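Local structure of phosphoribosylamidoimidazole- succinocarboxamide synthase (Saccharomyces cerevisiae, 1OBD) at residues T58-F63 with E297-S302. The protein catalyses the ATP-dependent joining of L-aspartate to the carboxylate of CAIR, forming SAICAR in de novo purine biosynthesis. Residues are numbered along the deposited sequence; the frame is centred on the assembly and turned at random. Where two conformers were deposited one is given.
Sequences TKLSEF and ETLTGS. With MG (magnesium ion), chain F; AMP (adenosine monophosphate), chain G.
Phe63 of helix 53-67 and Thr300, in the last turn of helix 282-300, bring the two backbones nearest each other, with their CA atoms 6.3 Å apart, and no hydrogen bond links the two segments. Phe63 already points toward the other helix, and CG anti to the backbone N (chi1 164°) carries its ring across to Thr300 and Leu299. Thr300 CA lies over one face of this ring, 4.2 Å from the centroid and 22° off the normal, a CH-pi contact displaced toward the rim at CD2. The methyl CG2 of Thr300 meets the root of the same side chain, 3.7 Å from Phe63 CB, while the far end of the ring brings CZ to 3.4 Å from Leu299 O, a carbonyl oxygen that accepts a hydrogen bond from Tyr205 OH. With only an alanine methyl at the position of Phe63, the aromatic cover of Thr300 CA and Leu299 O is likely to be lost, leaving a gap between the helices. One turn earlier, Leu60 CD1 touches Leu299 CD1 at 3.8 Å, and Pro238 and Phe243 of strand 228-245 extend this apolar patch. Thr300 OG1 serves its own helix end, hydrogen-bonded to Tyr296 O and accepting from Ser302 N at 3.1 Å, where Gly301 leaves the helix with positive phi. Other faces of helix 53-67 carry ligands: Ser61 OG binds magnesium at 2.1 Å, with Glu234 a second ligand of that ion, and Glu62 OE1 accepts from O2' of AMP at 2.5 Å. The contact thus packs the end of the C-terminal helix, where Thr300 forms an ST turn, against the magnesium- and AMP-binding helix of the SAICAR synthetase fold.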
loop_
_atom_site.group_PDB
_atom_site.type_symbol
_atom_site.label_atom_id
_atom_site.label_comp_id
_atom_site.label_asym_id
_atom_site.label_seq_id
_atom_site.Cartn_x
_atom_site.Cartn_y
_atom_site.Cartn_z
ATOM N N THR A 58 -8.457 4.373 -0.224
ATOM C CA THR A 58 -8.418 5.252 0.943
ATOM C C THR A 58 -9.263 4.664 2.055
ATOM O O THR A 58 -8.816 4.565 3.203
ATOM C CB THR A 58 -8.951 6.650 0.564
ATOM O OG1 THR A 58 -8.018 7.262 -0.308
ATOM C CG2 THR A 58 -8.986 7.553 1.779
ATOM N N LYS A 59 -10.474 4.258 1.719
ATOM C CA LYS A 59 -11.376 3.736 2.751
ATOM C C LYS A 59 -10.849 2.429 3.297
ATOM O O LYS A 59 -10.992 2.165 4.509
ATOM C CB LYS A 59 -12.787 3.601 2.202
ATOM C CG LYS A 59 -13.443 4.939 1.871
ATOM C CD LYS A 59 -14.869 4.795 1.338
ATOM C CE LYS A 59 -15.924 4.685 2.445
ATOM N NZ LYS A 59 -16.013 5.896 3.307
ATOM N N LEU A 60 -10.207 1.618 2.462
ATOM C CA LEU A 60 -9.625 0.381 2.990
ATOM C C LEU A 60 -8.494 0.734 3.969
ATOM O O LEU A 60 -8.382 0.147 5.063
ATOM C CB LEU A 60 -9.103 -0.462 1.855
ATOM C CG LEU A 60 -8.448 -1.770 2.234
ATOM C CD1 LEU A 60 -9.403 -2.672 2.963
ATOM C CD2 LEU A 60 -7.926 -2.457 0.967
ATOM N N SER A 61 -7.639 1.686 3.629
ATOM C CA SER A 61 -6.586 2.118 4.549
ATOM C C SER A 61 -7.155 2.648 5.850
ATOM O O SER A 61 -6.644 2.315 6.927
ATOM C CB SER A 61 -5.666 3.129 3.914
ATOM O OG SER A 61 -4.738 2.529 3.031
ATOM N N GLU A 62 -8.222 3.438 5.777
ATOM C CA GLU A 62 -8.902 3.886 6.991
ATOM C C GLU A 62 -9.391 2.720 7.850
ATOM O O GLU A 62 -9.266 2.770 9.071
ATOM C CB GLU A 62 -10.058 4.797 6.674
ATOM C CG GLU A 62 -9.605 6.092 6.020
ATOM C CD GLU A 62 -10.769 6.993 5.752
ATOM O OE1 GLU A 62 -11.146 7.756 6.691
ATOM O OE2 GLU A 62 -11.306 6.920 4.638
ATOM N N PHE A 63 -9.954 1.684 7.231
ATOM C CA PHE A 63 -10.334 0.484 7.967
ATOM C C PHE A 63 -9.151 -0.117 8.690
ATOM O O PHE A 63 -9.245 -0.435 9.872
ATOM C CB PHE A 63 -10.978 -0.542 7.028
ATOM C CG PHE A 63 -11.031 -1.914 7.615
ATOM C CD1 PHE A 63 -10.035 -2.834 7.369
ATOM C CD2 PHE A 63 -12.058 -2.244 8.460
ATOM C CE1 PHE A 63 -10.078 -4.088 7.973
ATOM C CE2 PHE A 63 -12.113 -3.496 9.052
ATOM C CZ PHE A 63 -11.113 -4.406 8.796
ATOM N N GLU A 297 -15.375 -4.490 0.097
ATOM C CA GLU A 297 -16.544 -4.980 0.814
ATOM C C GLU A 297 -16.185 -6.145 1.670
ATOM O O GLU A 297 -16.654 -6.244 2.821
ATOM C CB GLU A 297 -17.636 -5.365 -0.160
ATOM C CG GLU A 297 -18.256 -4.180 -0.882
ATOM C CD GLU A 297 -19.441 -4.491 -1.776
ATOM O OE1 GLU A 297 -20.250 -3.584 -1.932
ATOM O OE2 GLU A 297 -19.517 -5.645 -2.297
ATOM N N THR A 298 -15.361 -7.042 1.165
ATOM C CA THR A 298 -15.002 -8.252 1.921
ATOM C C THR A 298 -14.179 -7.937 3.169
ATOM O O THR A 298 -14.390 -8.504 4.266
ATOM C CB THR A 298 -14.149 -9.153 1.036
ATOM O OG1 THR A 298 -13.163 -8.369 0.364
ATOM C CG2 THR A 298 -14.977 -9.676 -0.061
ATOM N N LEU A 299 -13.228 -7.025 3.043
ATOM C CA LEU A 299 -12.371 -6.719 4.178
ATOM C C LEU A 299 -13.028 -5.804 5.175
ATOM O O LEU A 299 -12.808 -5.990 6.371
ATOM C CB LEU A 299 -11.039 -6.118 3.706
ATOM C CG LEU A 299 -10.145 -7.103 2.949
ATOM C CD1 LEU A 299 -8.970 -6.376 2.267
ATOM C CD2 LEU A 299 -9.632 -8.243 3.805
ATOM N N THR A 300 -13.801 -4.818 4.747
ATOM C CA THR A 300 -14.385 -3.851 5.705
ATOM C C THR A 300 -15.743 -4.260 6.213
ATOM O O THR A 300 -16.205 -3.720 7.247
ATOM C CB THR A 300 -14.545 -2.457 5.113
ATOM O OG1 THR A 300 -15.559 -2.471 4.090
ATOM C CG2 THR A 300 -13.270 -1.937 4.500
ATOM N N GLY A 301 -16.399 -5.165 5.493
ATOM C CA GLY A 301 -17.774 -5.576 5.765
ATOM C C GLY A 301 -18.816 -4.559 5.365
ATOM O O GLY A 301 -20.016 -4.746 5.645
ATOM N N SER A 302 -18.400 -3.479 4.722
ATOM C CA SER A 302 -19.290 -2.400 4.313
ATOM C C SER A 302 -19.818 -2.721 2.930
ATOM O O SER A 302 -19.264 -3.570 2.224
ATOM C CB SER A 302 -18.550 -1.063 4.301
ATOM O OG SER A 302 -18.238 -0.625 5.609
HETATM MG MG MG F . -2.957 3.333 2.385
HETATM P P AMP G . -13.725 9.603 12.655
HETATM O O1P AMP G . -14.865 9.416 13.675
HETATM O O2P AMP G . -12.612 8.692 13.001
HETATM O O3P AMP G . -13.233 11.067 12.687
HETATM O "O5'" AMP G . -14.256 9.290 11.165
HETATM C "C5'" AMP G . -15.388 9.955 10.644
HETATM C "C4'" AMP G . -15.246 10.198 9.145
HETATM O "O4'" AMP G . -14.163 11.079 8.887
HETATM C "C3'" AMP G . -14.982 8.914 8.373
HETATM O "O3'" AMP G . -15.922 8.762 7.332
HETATM C "C2'" AMP G . -13.569 9.055 7.833
HETATM O "O2'" AMP G . -13.478 8.645 6.486
HETATM C "C1'" AMP G . -13.236 10.535 7.965
HETATM N N9 AMP G . -11.875 10.827 8.475
HETATM C C8 AMP G . -11.408 10.552 9.730
HETATM N N7 AMP G . -10.117 10.963 9.834
HETATM C C5 AMP G . -9.763 11.502 8.651
HETATM C C6 AMP G . -8.562 12.058 8.251
HETATM N N6 AMP G . -7.537 12.131 9.094
HETATM N N1 AMP G . -8.495 12.562 6.957
HETATM C C2 AMP G . -9.566 12.465 6.087
HETATM N N3 AMP G . -10.766 11.904 6.493
HETATM C C4 AMP G . -10.847 11.423 7.773
#